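Long-range contact in Exo-beta-1,4-mannosidase (PDB 4LYP), which probably hydrolyses terminal beta-D-mannose residues from the non-reducing ends of beta-mannosides, as a fungal glycoside hydrolase family 5 enzyme that also has transglycosylation activity: residues Glu336-Pro348 with Lys354-Tyr368. Numbering follows the deposited sequence.
Sequences EEFGMARDAWRNP and KYLPSTPTSHKDEYY
D343 grips the first turn of helix 362-380 within the long connection from strand 333-338 to that helix of the TIM barrel, whose two ends pack on each other. Its OD1 takes the nearly straight bond from H363 N (2.9 Å, 176°) on the syn lone pair, while OD2 accepts from S362 N, met above the carboxylate plane, and, in one of two S362 conformers, from S362 OG (2.7 Å). On the anti side, but well out of the carboxylate plane, R346 NE makes a salt bridge to OD2, so in that conformer three donors converge on one oxygen; together they would probably stabilise the negative charge. W345 lays its five-membered ring over H363 in an offset stack, centroids 3.8 Å apart. R342 bends at chi3 (82°), which carries NE to T359 O (2.9 Å); T361 CG2 sits over the centre of one guanidinium face and P357 CA lies against the other, and D427 pairs with NH1. Nearer the barrel, the edge of F338 meets the face of Y368 with planes at 54°. M340 turns at chi3 to set its methyl over the Y367 ring, CE 3.5 Å from the centroid, with SD oblique to it. Water 1 joins G339 O to Y367 OH, 2.8 Å from each.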
# COMPACT_ATOMS: atom_id res chain seq x y z
N GLU A 336 3.21 3.72 -5.88
CA GLU A 336 3.16 3.22 -4.50
C GLU A 336 2.92 1.69 -4.46
O GLU A 336 2.89 1.16 -3.35
CB GLU A 336 2.12 3.96 -3.66
CG GLU A 336 0.72 3.58 -4.02
CD GLU A 336 -0.35 4.19 -3.14
OE1 GLU A 336 0.01 4.95 -2.21
OE2 GLU A 336 -1.54 3.89 -3.39
N GLU A 337 2.73 1.05 -5.60
CA GLU A 337 2.79 -0.42 -5.69
C GLU A 337 3.36 -0.77 -7.02
O GLU A 337 2.95 -0.22 -8.07
CB GLU A 337 1.42 -1.10 -5.66
CG GLU A 337 0.64 -0.91 -4.35
CD GLU A 337 -0.56 -1.85 -4.27
OE1 GLU A 337 -0.73 -2.73 -5.13
OE2 GLU A 337 -1.37 -1.70 -3.30
N PHE A 338 4.18 -1.82 -7.04
CA PHE A 338 4.52 -2.58 -8.26
C PHE A 338 5.21 -3.84 -7.81
O PHE A 338 5.79 -3.88 -6.71
CB PHE A 338 5.42 -1.78 -9.25
CG PHE A 338 6.82 -1.61 -8.78
CD1 PHE A 338 7.20 -0.68 -7.80
CD2 PHE A 338 7.81 -2.47 -9.29
CE1 PHE A 338 8.51 -0.60 -7.33
CE2 PHE A 338 9.14 -2.36 -8.81
CZ PHE A 338 9.48 -1.43 -7.86
N GLY A 339 5.24 -4.85 -8.69
CA GLY A 339 5.96 -6.07 -8.28
C GLY A 339 5.92 -7.07 -9.42
O GLY A 339 5.33 -6.89 -10.47
N MET A 340 6.67 -8.17 -9.19
CA MET A 340 6.80 -9.26 -10.18
C MET A 340 7.10 -10.55 -9.42
O MET A 340 7.74 -10.53 -8.37
CB MET A 340 7.88 -8.91 -11.21
CG MET A 340 8.11 -9.97 -12.23
SD MET A 340 9.14 -9.45 -13.63
CE MET A 340 7.95 -8.49 -14.59
N ALA A 341 6.61 -11.64 -10.03
CA ALA A 341 6.78 -12.99 -9.50
C ALA A 341 8.24 -13.45 -9.64
O ALA A 341 9.07 -12.86 -10.33
CB ALA A 341 5.89 -13.93 -10.31
N ARG A 342 8.50 -14.57 -8.96
CA ARG A 342 9.79 -15.29 -9.10
C ARG A 342 9.82 -15.97 -10.44
O ARG A 342 8.88 -15.93 -11.23
CB ARG A 342 9.97 -16.24 -7.94
CG ARG A 342 9.67 -15.62 -6.54
CD ARG A 342 10.04 -16.49 -5.37
NE ARG A 342 11.46 -16.41 -4.99
CZ ARG A 342 11.95 -15.49 -4.18
NH1 ARG A 342 13.26 -15.59 -3.82
NH2 ARG A 342 11.23 -14.45 -3.74
N ASP A 343 10.99 -16.61 -10.73
CA ASP A 343 11.25 -17.17 -12.07
C ASP A 343 10.53 -18.49 -12.39
O ASP A 343 11.15 -19.55 -12.62
CB ASP A 343 12.77 -17.41 -12.24
CG ASP A 343 13.60 -16.15 -12.44
OD1 ASP A 343 13.05 -15.06 -12.83
OD2 ASP A 343 14.84 -16.26 -12.32
N ALA A 344 9.19 -18.45 -12.42
CA ALA A 344 8.34 -19.60 -12.70
C ALA A 344 8.74 -20.28 -13.99
O ALA A 344 8.64 -21.53 -14.12
CB ALA A 344 6.87 -19.19 -12.77
N TRP A 345 9.22 -19.50 -14.97
CA TRP A 345 9.61 -19.98 -16.27
C TRP A 345 10.73 -20.99 -16.25
O TRP A 345 10.94 -21.69 -17.25
CB TRP A 345 9.95 -18.78 -17.19
CG TRP A 345 11.08 -17.94 -16.61
CD1 TRP A 345 10.96 -16.84 -15.79
CD2 TRP A 345 12.50 -18.17 -16.76
NE1 TRP A 345 12.18 -16.36 -15.42
CE2 TRP A 345 13.16 -17.16 -15.99
CE3 TRP A 345 13.29 -19.12 -17.49
CZ2 TRP A 345 14.57 -17.04 -15.88
CZ3 TRP A 345 14.69 -18.99 -17.40
CH2 TRP A 345 15.32 -17.98 -16.61
N ARG A 346 11.51 -21.08 -15.18
CA ARG A 346 12.55 -22.08 -15.10
C ARG A 346 11.99 -23.51 -14.94
O ARG A 346 12.70 -24.48 -15.21
CB ARG A 346 13.47 -21.76 -13.93
CG ARG A 346 14.27 -20.50 -14.07
CD ARG A 346 15.06 -20.13 -12.86
NE ARG A 346 15.86 -18.92 -13.02
CZ ARG A 346 16.99 -18.85 -13.69
NH1 ARG A 346 17.59 -17.70 -13.78
NH2 ARG A 346 17.53 -19.98 -14.24
N ASN A 347 10.73 -23.62 -14.48
CA ASN A 347 10.11 -24.91 -14.23
C ASN A 347 8.62 -24.65 -14.40
O ASN A 347 7.86 -24.68 -13.46
CB ASN A 347 10.49 -25.44 -12.85
CG ASN A 347 9.99 -26.83 -12.57
OD1 ASN A 347 9.43 -27.51 -13.44
ND2 ASN A 347 10.14 -27.23 -11.33
N PRO A 348 8.15 -24.39 -15.63
CA PRO A 348 6.82 -23.84 -15.82
C PRO A 348 5.68 -24.83 -15.52
O PRO A 348 4.59 -24.30 -15.25
CB PRO A 348 6.79 -23.40 -17.29
CG PRO A 348 7.88 -24.24 -17.96
CD PRO A 348 8.92 -24.44 -16.89
N LYS A 354 6.91 -21.76 -8.49
CA LYS A 354 6.77 -20.33 -8.64
C LYS A 354 6.85 -19.62 -7.33
O LYS A 354 7.28 -18.46 -7.26
CB LYS A 354 5.40 -20.04 -9.32
CG LYS A 354 5.03 -18.57 -9.41
CD LYS A 354 3.76 -18.43 -10.25
CE LYS A 354 3.28 -16.98 -10.33
NZ LYS A 354 2.03 -16.96 -11.14
N TYR A 355 6.42 -20.27 -6.22
CA TYR A 355 6.29 -19.61 -4.93
C TYR A 355 7.37 -20.02 -3.92
O TYR A 355 7.33 -19.55 -2.82
CB TYR A 355 4.87 -19.89 -4.34
CG TYR A 355 3.80 -19.47 -5.31
CD1 TYR A 355 3.55 -18.10 -5.54
CD2 TYR A 355 3.06 -20.36 -6.00
CE1 TYR A 355 2.60 -17.71 -6.48
CE2 TYR A 355 2.10 -19.99 -6.94
CZ TYR A 355 1.88 -18.65 -7.21
OH TYR A 355 0.95 -18.18 -8.10
N LEU A 356 8.31 -20.89 -4.35
CA LEU A 356 9.35 -21.27 -3.38
C LEU A 356 10.35 -20.13 -3.21
O LEU A 356 10.85 -19.56 -4.19
CB LEU A 356 10.10 -22.50 -3.89
CG LEU A 356 9.27 -23.82 -3.91
CD1 LEU A 356 10.14 -24.90 -4.50
CD2 LEU A 356 8.85 -24.19 -2.49
N PRO A 357 10.74 -19.85 -1.97
CA PRO A 357 11.79 -18.82 -1.80
C PRO A 357 13.13 -19.16 -2.42
O PRO A 357 13.88 -18.27 -2.81
CB PRO A 357 11.93 -18.74 -0.24
CG PRO A 357 10.56 -19.15 0.25
CD PRO A 357 10.09 -20.24 -0.68
N SER A 358 13.43 -20.48 -2.60
CA SER A 358 14.67 -20.87 -3.28
C SER A 358 14.62 -20.56 -4.76
O SER A 358 15.67 -20.55 -5.41
CB SER A 358 14.89 -22.35 -3.05
OG SER A 358 13.81 -23.10 -3.53
N THR A 359 13.46 -20.30 -5.35
CA THR A 359 13.40 -19.99 -6.79
C THR A 359 14.02 -18.64 -7.02
O THR A 359 13.73 -17.68 -6.31
CB THR A 359 11.95 -20.07 -7.26
OG1 THR A 359 11.58 -21.44 -7.11
CG2 THR A 359 11.80 -19.61 -8.68
N PRO A 360 14.90 -18.51 -8.04
CA PRO A 360 15.49 -17.20 -8.30
C PRO A 360 14.50 -16.15 -8.79
O PRO A 360 13.38 -16.47 -9.19
CB PRO A 360 16.50 -17.47 -9.44
CG PRO A 360 16.75 -18.94 -9.38
CD PRO A 360 15.47 -19.55 -8.92
N THR A 361 14.98 -14.90 -8.78
CA THR A 361 14.20 -13.74 -9.14
C THR A 361 14.91 -12.96 -10.24
O THR A 361 14.95 -11.74 -10.23
CB THR A 361 13.90 -12.87 -7.92
OG1 THR A 361 15.13 -12.46 -7.29
CG2 THR A 361 13.06 -13.58 -6.89
N SER A 362 15.48 -13.65 -11.25
CA SER A 362 16.21 -12.87 -12.25
C SER A 362 15.32 -11.95 -13.08
O SER A 362 15.73 -10.84 -13.36
CB SER A 362 17.03 -13.77 -13.14
OG SER A 362 16.23 -14.64 -13.95
N HIS A 363 14.10 -12.38 -13.44
CA HIS A 363 13.24 -11.45 -14.18
C HIS A 363 12.84 -10.28 -13.33
O HIS A 363 12.93 -9.12 -13.74
CB HIS A 363 11.99 -12.16 -14.69
CG HIS A 363 12.20 -12.98 -15.91
ND1 HIS A 363 11.17 -13.43 -16.70
CD2 HIS A 363 13.37 -13.40 -16.53
CE1 HIS A 363 11.67 -14.09 -17.73
NE2 HIS A 363 12.99 -14.13 -17.63
N LYS A 364 12.35 -10.59 -12.09
CA LYS A 364 11.95 -9.55 -11.16
C LYS A 364 13.06 -8.54 -10.91
O LYS A 364 12.84 -7.32 -10.83
CB LYS A 364 11.56 -10.22 -9.85
CG LYS A 364 11.18 -9.29 -8.71
CD LYS A 364 11.00 -10.12 -7.43
CE LYS A 364 10.25 -9.37 -6.35
NZ LYS A 364 9.98 -10.28 -5.17
N ASP A 365 14.30 -9.02 -10.72
CA ASP A 365 15.42 -8.11 -10.40
C ASP A 365 15.64 -7.18 -11.55
O ASP A 365 15.87 -5.97 -11.31
CB ASP A 365 16.66 -8.93 -10.14
CG ASP A 365 16.62 -9.67 -8.80
OD1 ASP A 365 15.63 -9.60 -8.10
OD2 ASP A 365 17.66 -10.28 -8.52
N GLU A 366 15.62 -7.64 -12.79
CA GLU A 366 15.82 -6.78 -13.92
C GLU A 366 14.64 -5.77 -14.06
O GLU A 366 14.84 -4.59 -14.32
CB GLU A 366 15.94 -7.59 -15.21
CG GLU A 366 15.98 -6.74 -16.44
CD GLU A 366 16.08 -7.53 -17.74
OE1 GLU A 366 16.80 -8.58 -17.74
OE2 GLU A 366 15.52 -7.07 -18.76
N TYR A 367 13.41 -6.27 -13.84
CA TYR A 367 12.25 -5.43 -13.92
C TYR A 367 12.30 -4.30 -12.92
O TYR A 367 12.07 -3.13 -13.25
CB TYR A 367 11.01 -6.32 -13.68
CG TYR A 367 9.69 -5.62 -13.83
CD1 TYR A 367 9.18 -5.22 -15.08
CD2 TYR A 367 8.88 -5.45 -12.67
CE1 TYR A 367 7.94 -4.68 -15.14
CE2 TYR A 367 7.61 -4.89 -12.77
CZ TYR A 367 7.15 -4.53 -14.02
OH TYR A 367 5.88 -4.01 -14.18
N TYR A 368 12.66 -4.65 -11.65
CA TYR A 368 12.82 -3.63 -10.62
C TYR A 368 13.95 -2.67 -11.02
O TYR A 368 13.79 -1.44 -10.90
CB TYR A 368 13.23 -4.25 -9.27
CG TYR A 368 12.10 -4.71 -8.35
CD1 TYR A 368 11.07 -5.57 -8.75
CD2 TYR A 368 12.14 -4.31 -7.01
CE1 TYR A 368 10.08 -5.97 -7.85
CE2 TYR A 368 11.16 -4.71 -6.10
CZ TYR A 368 10.16 -5.53 -6.53
OH TYR A 368 9.22 -5.91 -5.58
O HOH W 1 4.19 -4.96 -12.21
O HOH W 2 7.25 -7.83 -5.99
O HOH W 3 8.68 -12.28 -6.43
O HOH W 4 11.72 -13.23 -11.21
O HOH W 5 6.28 -15.84 -7.61
O HOH W 6 16.00 -16.46 -4.91